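Side-chain contacts in 2-dehydropantoate 2-reductase (PDB 3HN2), which probably catalyses the NADPH-dependent reduction of ketopantoate (2-dehydropantoate) to pantoic acid, a step on the way to pantothenate: residues 146-151 with 164-169; 13-18 with 136-141. All blocks are in the same frame, centred on the assembly; numbering follows the deposited sequence.

Contact 1 of 2, residues 146-151 with 164-169; sequences IILGEF and AMFRQA
I146 and L148 of strand 142-150 both reach the ring of F166, which helix 157-168 sends down onto the sheet. The I146 methyl CD1 sits over one face of that ring as a CH-pi contact, 4.1 Å from the centroid and 19° off the ring normal. Displaced toward the rim, I146 CD1 comes closest to F166 CE1, at 3.9 Å. I146 is extended beyond CG1 (chi2 177°), which carries CD1 outward from the strand to meet the ring; the two side chains cross at about a right angle. L148 uses one branch tip: its CD1 comes obliquely to F166 CD2, 4.1 Å away, the ring atom across from CE1, where I146 comes closest. The two aliphatic residues stand two apart on the strand and both point to the helix, while I147 between them turns to V125 and T176. C173 of strand 173-175 touches both L148 and F166, and V171 and A126 pack on I146. Backbone hydrogen bonds of I146 and L148 with R174 hold the neighbouring strand alongside, and R167 NH2 binds the carbonyl O of C173, tying the helix to that strand. The helix thus packs on the sheet within a beta-alpha-beta unit through buried apolar groups, and its hold here rests on dispersion and exclusion of water, while the polar bonds, those of R167 and of the strand backbones, run to strand 173-175.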
ATOM      1  N   ILE A 146     -12.959   4.170  -6.557  1.00 44.64           N
ATOM      2  CA  ILE A 146     -13.481   3.845  -7.888  1.00 31.00           C
ATOM      3  C   ILE A 146     -13.128   4.959  -8.881  1.00 33.43           C
ATOM      4  O   ILE A 146     -13.232   6.141  -8.551  1.00 38.37           O
ATOM      5  CB  ILE A 146     -15.037   3.647  -7.867  1.00 46.69           C
ATOM      6  CG1 ILE A 146     -15.467   2.573  -6.863  1.00 36.16           C
ATOM      7  CG2 ILE A 146     -15.586   3.283  -9.262  1.00 46.07           C
ATOM      8  CD1 ILE A 146     -16.980   2.395  -6.760  1.00 43.19           C
ATOM      9  N   ILE A 147     -12.713   4.585 -10.091  1.00 31.39           N
ATOM     10  CA  ILE A 147     -12.559   5.547 -11.183  1.00 33.55           C
ATOM     11  C   ILE A 147     -13.667   5.307 -12.228  1.00 39.46           C
ATOM     12  O   ILE A 147     -13.776   4.211 -12.786  1.00 36.52           O
ATOM     13  CB  ILE A 147     -11.160   5.470 -11.847  1.00 31.85           C
ATOM     14  CG1 ILE A 147     -10.043   5.382 -10.796  1.00 39.80           C
ATOM     15  CG2 ILE A 147     -10.928   6.674 -12.767  1.00 26.27           C
ATOM     16  CD1 ILE A 147      -8.676   5.074 -11.386  1.00 28.78           C
ATOM     17  N   LEU A 148     -14.477   6.337 -12.482  1.00 38.09           N
ATOM     18  CA  LEU A 148     -15.655   6.230 -13.367  1.00 32.21           C
ATOM     19  C   LEU A 148     -15.426   6.793 -14.768  1.00 30.21           C
ATOM     20  O   LEU A 148     -15.077   7.963 -14.930  1.00 37.73           O
ATOM     21  CB  LEU A 148     -16.869   6.931 -12.742  1.00 23.43           C
ATOM     22  CG  LEU A 148     -17.522   6.310 -11.504  1.00 14.65           C
ATOM     23  CD1 LEU A 148     -18.719   7.094 -11.061  1.00 33.33           C
ATOM     24  CD2 LEU A 148     -17.885   4.849 -11.727  1.00 11.17           C
ATOM     25  N   GLY A 149     -15.623   5.952 -15.776  1.00 24.70           N
ATOM     26  CA  GLY A 149     -15.558   6.393 -17.167  1.00 37.22           C
ATOM     27  C   GLY A 149     -16.799   6.007 -17.963  1.00 34.73           C
ATOM     28  O   GLY A 149     -17.463   5.014 -17.670  1.00 33.10           O
ATOM     29  N   GLU A 150     -17.126   6.790 -18.977  1.00 37.21           N
ATOM     30  CA  GLU A 150     -18.194   6.379 -19.880  1.00 49.04           C
ATOM     31  C   GLU A 150     -17.610   5.662 -21.085  1.00 47.29           C
ATOM     32  O   GLU A 150     -16.592   6.094 -21.641  1.00 51.04           O
ATOM     33  CB  GLU A 150     -19.075   7.554 -20.295  1.00 39.23           C
ATOM     34  CG  GLU A 150     -18.340   8.793 -20.749  1.00 67.40           C
ATOM     35  CD  GLU A 150     -19.276   9.904 -21.183  1.00 76.41           C
ATOM     36  OE1 GLU A 150     -18.759  10.994 -21.491  1.00 96.52           O
ATOM     37  OE2 GLU A 150     -20.512   9.696 -21.223  1.00 91.35           O
ATOM     38  N   PHE A 151     -18.231   4.546 -21.458  1.00 43.14           N
ATOM     39  CA  PHE A 151     -17.819   3.801 -22.638  1.00 44.25           C
ATOM     40  C   PHE A 151     -17.926   4.658 -23.908  1.00 49.53           C
ATOM     41  O   PHE A 151     -16.933   4.869 -24.598  1.00 49.49           O
ATOM     42  CB  PHE A 151     -18.615   2.503 -22.776  1.00 41.02           C
ATOM     43  CG  PHE A 151     -18.248   1.702 -23.991  1.00 51.24           C
ATOM     44  CD1 PHE A 151     -17.010   1.058 -24.063  1.00 23.60           C
ATOM     45  CD2 PHE A 151     -19.128   1.600 -25.072  1.00 44.17           C
ATOM     46  CE1 PHE A 151     -16.655   0.324 -25.184  1.00 42.86           C
ATOM     47  CE2 PHE A 151     -18.782   0.864 -26.202  1.00 38.88           C
ATOM     48  CZ  PHE A 151     -17.543   0.220 -26.259  1.00 49.38           C
ATOM     49  N   ALA A 164     -20.590  11.951  -7.697  1.00 55.33           N
ATOM     50  CA  ALA A 164     -21.143  12.637  -6.529  1.00 50.94           C
ATOM     51  C   ALA A 164     -21.909  11.664  -5.642  1.00 51.92           C
ATOM     52  O   ALA A 164     -21.737  11.665  -4.420  1.00 58.90           O
ATOM     53  CB  ALA A 164     -22.043  13.788  -6.960  1.00 44.12           C
ATOM     54  N   MET A 165     -22.731  10.827  -6.278  1.00 45.89           N
ATOM     55  CA  MET A 165     -23.532   9.808  -5.599  1.00 45.09           C
ATOM     56  C   MET A 165     -22.676   8.840  -4.770  1.00 41.07           C
ATOM     57  O   MET A 165     -23.035   8.513  -3.638  1.00 39.95           O
ATOM     58  CB  MET A 165     -24.382   9.040  -6.621  1.00 39.64           C
ATOM     59  CG  MET A 165     -25.325   8.018  -6.020  1.00 28.68           C
ATOM     60  SD  MET A 165     -25.634   6.660  -7.153  1.00 53.79           S
ATOM     61  CE  MET A 165     -27.024   7.319  -8.084  1.00 62.77           C
ATOM     62  N   PHE A 166     -21.552   8.396  -5.333  1.00 41.70           N
ATOM     63  CA  PHE A 166     -20.608   7.543  -4.594  1.00 51.79           C
ATOM     64  C   PHE A 166     -19.893   8.268  -3.458  1.00 46.83           C
ATOM     65  O   PHE A 166     -19.771   7.720  -2.370  1.00 47.47           O
ATOM     66  CB  PHE A 166     -19.578   6.900  -5.518  1.00 52.78           C
ATOM     67  CG  PHE A 166     -20.070   5.665  -6.211  1.00 54.08           C
ATOM     68  CD1 PHE A 166     -20.264   4.485  -5.502  1.00 43.17           C
ATOM     69  CD2 PHE A 166     -20.324   5.677  -7.577  1.00 41.69           C
ATOM     70  CE1 PHE A 166     -20.713   3.337  -6.138  1.00 51.10           C
ATOM     71  CE2 PHE A 166     -20.770   4.535  -8.223  1.00 59.62           C
ATOM     72  CZ  PHE A 166     -20.963   3.360  -7.503  1.00 53.89           C
ATOM     73  N   ARG A 167     -19.429   9.492  -3.721  1.00 50.53           N
ATOM     74  CA  ARG A 167     -18.732  10.315  -2.720  1.00 46.39           C
ATOM     75  C   ARG A 167     -19.613  10.671  -1.524  1.00 54.10           C
ATOM     76  O   ARG A 167     -19.127  10.738  -0.394  1.00 61.92           O
ATOM     77  CB  ARG A 167     -18.149  11.582  -3.350  1.00 41.21           C
ATOM     78  CG  ARG A 167     -16.890  11.349  -4.188  1.00 43.61           C
ATOM     79  CD  ARG A 167     -16.215  12.661  -4.596  1.00 43.57           C
ATOM     80  NE  ARG A 167     -17.054  13.474  -5.481  1.00 41.13           N
ATOM     81  CZ  ARG A 167     -16.891  13.592  -6.799  1.00 55.35           C
ATOM     82  NH1 ARG A 167     -17.718  14.357  -7.502  1.00 67.80           N
ATOM     83  NH2 ARG A 167     -15.907  12.956  -7.421  1.00 46.73           N
ATOM     84  N   GLN A 168     -20.905  10.883  -1.785  1.00 59.68           N
ATOM     85  CA  GLN A 168     -21.924  11.063  -0.745  1.00 58.32           C
ATOM     86  C   GLN A 168     -22.057   9.838   0.158  1.00 55.97           C
ATOM     87  O   GLN A 168     -22.379   9.961   1.342  1.00 55.56           O
ATOM     88  CB  GLN A 168     -23.282  11.356  -1.383  1.00 61.73           C
ATOM     89  CG  GLN A 168     -23.498  12.809  -1.781  1.00 80.98           C
ATOM     90  CD  GLN A 168     -23.883  13.686  -0.606  1.00 92.88           C
ATOM     91  OE1 GLN A 168     -24.798  13.361   0.153  1.00100.67           O
ATOM     92  NE2 GLN A 168     -23.187  14.808  -0.453  1.00 91.08           N
ATOM     93  N   ALA A 169     -21.805   8.664  -0.416  1.00 54.18           N
ATOM     94  CA  ALA A 169     -21.918   7.394   0.288  1.00 48.65           C
ATOM     95  C   ALA A 169     -20.622   7.016   1.000  1.00 44.38           C
ATOM     96  O   ALA A 169     -20.559   5.987   1.663  1.00 40.90           O
ATOM     97  CB  ALA A 169     -22.338   6.295  -0.680  1.00 47.09           C
TER

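Contact 2 of 2, residues 13-18 with 136-141; sequences LGLYYG and GEVHHL
Helix 14-23, which appears to follow the glycine-rich turn of a Rossmann-type fold, probably the dinucleotide-binding one, packs against strand 137-140; the axes of residues 14-18 and 137-140 are at 84°. V138 points into the helix and divides its two methyls: CG2 lies 3.7 Å from L15 CB, and CG1 lies 3.8 Å from Y16 CB. Further along the strand, the rings of Y16 and H140 form an offset stack, with centroids 4.5 Å apart and planes at 24°. The phenol oxygen thus comes over the middle of the imidazole, Y16 OH standing 3.2 Å above its plane, while Y16 CE1 approaches H140 CG at 3.5 Å. Y16 extends its ring along the strand from V138 to H140 because its chi1 of 174° sets CG opposite the backbone N. H140 NE2 is hydrogen-bonded to A143 O, and ND1 weakly to S48 OG. L128 touches the side chains of both. A leucine in place of H140 would probably cost Y16 its stacking partner and leave A143 O without this side-chain mate. Apolar packing at V138 thus passes into a buried aromatic pair whose imidazole has its rotation fixed through A143 and, weakly, S48.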
ATOM      1  N   LEU A  13     -17.936  -7.312  -3.610  1.00 58.27           N
ATOM      2  CA  LEU A  13     -17.912  -5.899  -3.969  1.00 56.38           C
ATOM      3  C   LEU A  13     -19.294  -5.321  -4.283  1.00 56.88           C
ATOM      4  O   LEU A  13     -19.563  -4.157  -3.980  1.00 60.96           O
ATOM      5  CB  LEU A  13     -16.897  -5.625  -5.096  1.00 56.66           C
ATOM      6  CG  LEU A  13     -17.165  -5.718  -6.599  1.00 56.48           C
ATOM      7  CD1 LEU A  13     -17.756  -4.425  -7.144  1.00 69.23           C
ATOM      8  CD2 LEU A  13     -15.863  -6.024  -7.319  1.00 62.13           C
ATOM      9  N   GLY A  14     -20.157  -6.127  -4.895  1.00 52.42           N
ATOM     10  CA  GLY A  14     -21.517  -5.708  -5.209  1.00 47.11           C
ATOM     11  C   GLY A  14     -22.341  -5.466  -3.960  1.00 51.25           C
ATOM     12  O   GLY A  14     -23.130  -4.514  -3.897  1.00 54.01           O
ATOM     13  N   LEU A  15     -22.148  -6.328  -2.964  1.00 46.91           N
ATOM     14  CA  LEU A  15     -22.812  -6.184  -1.677  1.00 45.69           C
ATOM     15  C   LEU A  15     -22.280  -4.977  -0.920  1.00 50.47           C
ATOM     16  O   LEU A  15     -23.065  -4.163  -0.436  1.00 52.63           O
ATOM     17  CB  LEU A  15     -22.660  -7.453  -0.835  1.00 44.87           C
ATOM     18  CG  LEU A  15     -23.520  -8.686  -1.140  1.00 45.50           C
ATOM     19  CD1 LEU A  15     -23.140  -9.825  -0.214  1.00 49.05           C
ATOM     20  CD2 LEU A  15     -25.010  -8.394  -1.017  1.00 46.06           C
ATOM     21  N   TYR A  16     -20.951  -4.865  -0.846  1.00 52.78           N
ATOM     22  CA  TYR A  16     -20.270  -3.771  -0.142  1.00 50.04           C
ATOM     23  C   TYR A  16     -20.676  -2.391  -0.641  1.00 47.21           C
ATOM     24  O   TYR A  16     -21.012  -1.519   0.156  1.00 52.30           O
ATOM     25  CB  TYR A  16     -18.750  -3.934  -0.233  1.00 49.56           C
ATOM     26  CG  TYR A  16     -17.950  -2.777   0.330  1.00 53.11           C
ATOM     27  CD1 TYR A  16     -17.912  -2.526   1.704  1.00 59.61           C
ATOM     28  CD2 TYR A  16     -17.212  -1.943  -0.509  1.00 66.88           C
ATOM     29  CE1 TYR A  16     -17.170  -1.463   2.224  1.00 49.42           C
ATOM     30  CE2 TYR A  16     -16.461  -0.884   0.001  1.00 65.12           C
ATOM     31  CZ  TYR A  16     -16.443  -0.652   1.367  1.00 59.05           C
ATOM     32  OH  TYR A  16     -15.706   0.398   1.869  1.00 65.79           O
ATOM     33  N   TYR A  17     -20.649  -2.204  -1.956  1.00 46.14           N
ATOM     34  CA  TYR A  17     -21.029  -0.924  -2.548  1.00 50.38           C
ATOM     35  C   TYR A  17     -22.522  -0.643  -2.439  1.00 48.09           C
ATOM     36  O   TYR A  17     -22.920   0.489  -2.179  1.00 50.90           O
ATOM     37  CB  TYR A  17     -20.551  -0.820  -3.998  1.00 48.72           C
ATOM     38  CG  TYR A  17     -19.057  -0.636  -4.127  1.00 51.84           C
ATOM     39  CD1 TYR A  17     -18.368   0.268  -3.315  1.00 48.06           C
ATOM     40  CD2 TYR A  17     -18.330  -1.358  -5.069  1.00 56.99           C
ATOM     41  CE1 TYR A  17     -16.990   0.436  -3.433  1.00 50.14           C
ATOM     42  CE2 TYR A  17     -16.958  -1.195  -5.197  1.00 54.54           C
ATOM     43  CZ  TYR A  17     -16.295  -0.298  -4.381  1.00 55.06           C
ATOM     44  OH  TYR A  17     -14.936  -0.144  -4.518  1.00 61.31           O
ATOM     45  N   GLY A  18     -23.334  -1.680  -2.611  1.00 49.29           N
ATOM     46  CA  GLY A  18     -24.784  -1.556  -2.474  1.00 54.85           C
ATOM     47  C   GLY A  18     -25.221  -1.239  -1.056  1.00 54.31           C
ATOM     48  O   GLY A  18     -26.177  -0.485  -0.851  1.00 58.19           O
ATOM     49  N   GLY A 136     -24.379 -13.535   3.875  1.00 79.92           N
ATOM     50  CA  GLY A 136     -24.897 -12.252   4.337  1.00 78.53           C
ATOM     51  C   GLY A 136     -23.913 -11.513   5.223  1.00 78.99           C
ATOM     52  O   GLY A 136     -24.311 -10.719   6.076  1.00 79.99           O
ATOM     53  N   GLU A 137     -22.624 -11.789   5.034  1.00 78.28           N
ATOM     54  CA  GLU A 137     -21.563 -11.087   5.752  1.00 76.84           C
ATOM     55  C   GLU A 137     -20.470 -10.624   4.791  1.00 76.90           C
ATOM     56  O   GLU A 137     -19.816 -11.437   4.130  1.00 78.80           O
ATOM     57  CB  GLU A 137     -20.977 -11.952   6.875  1.00 76.39           C
ATOM     58  CG  GLU A 137     -21.869 -12.061   8.112  1.00 77.17           C
ATOM     59  CD  GLU A 137     -21.201 -12.760   9.289  1.00 79.33           C
ATOM     60  OE1 GLU A 137     -20.013 -13.137   9.186  1.00 78.46           O
ATOM     61  OE2 GLU A 137     -21.873 -12.927  10.329  1.00 81.95           O
ATOM     62  N   VAL A 138     -20.297  -9.307   4.715  1.00 73.75           N
ATOM     63  CA  VAL A 138     -19.301  -8.686   3.848  1.00 71.41           C
ATOM     64  C   VAL A 138     -18.156  -8.156   4.701  1.00 67.32           C
ATOM     65  O   VAL A 138     -18.388  -7.442   5.677  1.00 64.94           O
ATOM     66  CB  VAL A 138     -19.906  -7.506   3.052  1.00 73.37           C
ATOM     67  CG1 VAL A 138     -19.019  -7.139   1.870  1.00 74.15           C
ATOM     68  CG2 VAL A 138     -21.312  -7.835   2.583  1.00 78.79           C
ATOM     69  N   HIS A 139     -16.925  -8.508   4.335  1.00 69.59           N
ATOM     70  CA  HIS A 139     -15.739  -8.006   5.035  1.00 72.96           C
ATOM     71  C   HIS A 139     -14.945  -7.070   4.129  1.00 69.60           C
ATOM     72  O   HIS A 139     -14.592  -7.439   3.011  1.00 70.19           O
ATOM     73  CB  HIS A 139     -14.850  -9.154   5.530  1.00 71.48           C
ATOM     74  CG  HIS A 139     -15.460  -9.968   6.631  1.00 75.83           C
ATOM     75  ND1 HIS A 139     -16.611 -10.708   6.465  1.00 69.30           N
ATOM     76  CD2 HIS A 139     -15.064 -10.176   7.909  1.00 83.62           C
ATOM     77  CE1 HIS A 139     -16.905 -11.323   7.595  1.00 74.06           C
ATOM     78  NE2 HIS A 139     -15.981 -11.018   8.487  1.00 79.26           N
ATOM     79  N   HIS A 140     -14.687  -5.858   4.616  1.00 64.47           N
ATOM     80  CA  HIS A 140     -13.933  -4.846   3.879  1.00 60.43           C
ATOM     81  C   HIS A 140     -12.607  -4.584   4.580  1.00 57.17           C
ATOM     82  O   HIS A 140     -12.571  -3.993   5.661  1.00 62.98           O
ATOM     83  CB  HIS A 140     -14.760  -3.563   3.744  1.00 59.36           C
ATOM     84  CG  HIS A 140     -13.956  -2.339   3.416  1.00 59.10           C
ATOM     85  ND1 HIS A 140     -13.887  -1.250   4.259  1.00 49.87           N
ATOM     86  CD2 HIS A 140     -13.189  -2.033   2.343  1.00 47.20           C
ATOM     87  CE1 HIS A 140     -13.118  -0.324   3.715  1.00 45.54           C
ATOM     88  NE2 HIS A 140     -12.680  -0.776   2.554  1.00 46.28           N
ATOM     89  N   LEU A 141     -11.522  -5.029   3.953  1.00 55.84           N
ATOM     90  CA  LEU A 141     -10.200  -5.024   4.585  1.00 61.82           C
ATOM     91  C   LEU A 141      -9.358  -3.797   4.244  1.00 58.28           C
ATOM     92  O   LEU A 141      -8.372  -3.510   4.929  1.00 61.47           O
ATOM     93  CB  LEU A 141      -9.429  -6.309   4.241  1.00 60.77           C
ATOM     94  CG  LEU A 141     -10.134  -7.666   4.380  1.00 67.08           C
ATOM     95  CD1 LEU A 141      -9.188  -8.791   3.970  1.00 66.36           C
ATOM     96  CD2 LEU A 141     -10.683  -7.899   5.792  1.00 58.09           C
TER

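In the fold
Both contacts join a helix to a strand in the N-terminal, Rossmann-type part of the chain, and their centres lie about 17 Å apart. In sequence, contact 2 closes before contact 1 opens, strand 137-140 being followed directly by strand 142-150. They serve different sheets: strand 137-140 is, within this chain, an outer strand of the three-stranded sheet, whereas strand 142-150 belongs to the eight-stranded one, next to strand 121-129. The two meet where I146 CG1 packs against Y17 OH at 3.6 Å, and Y17 OH is also hydrogen-bonded to G144 O. Helix 14-23 thus faces the small sheet through contact 2 and the large sheet through Y17, linking both.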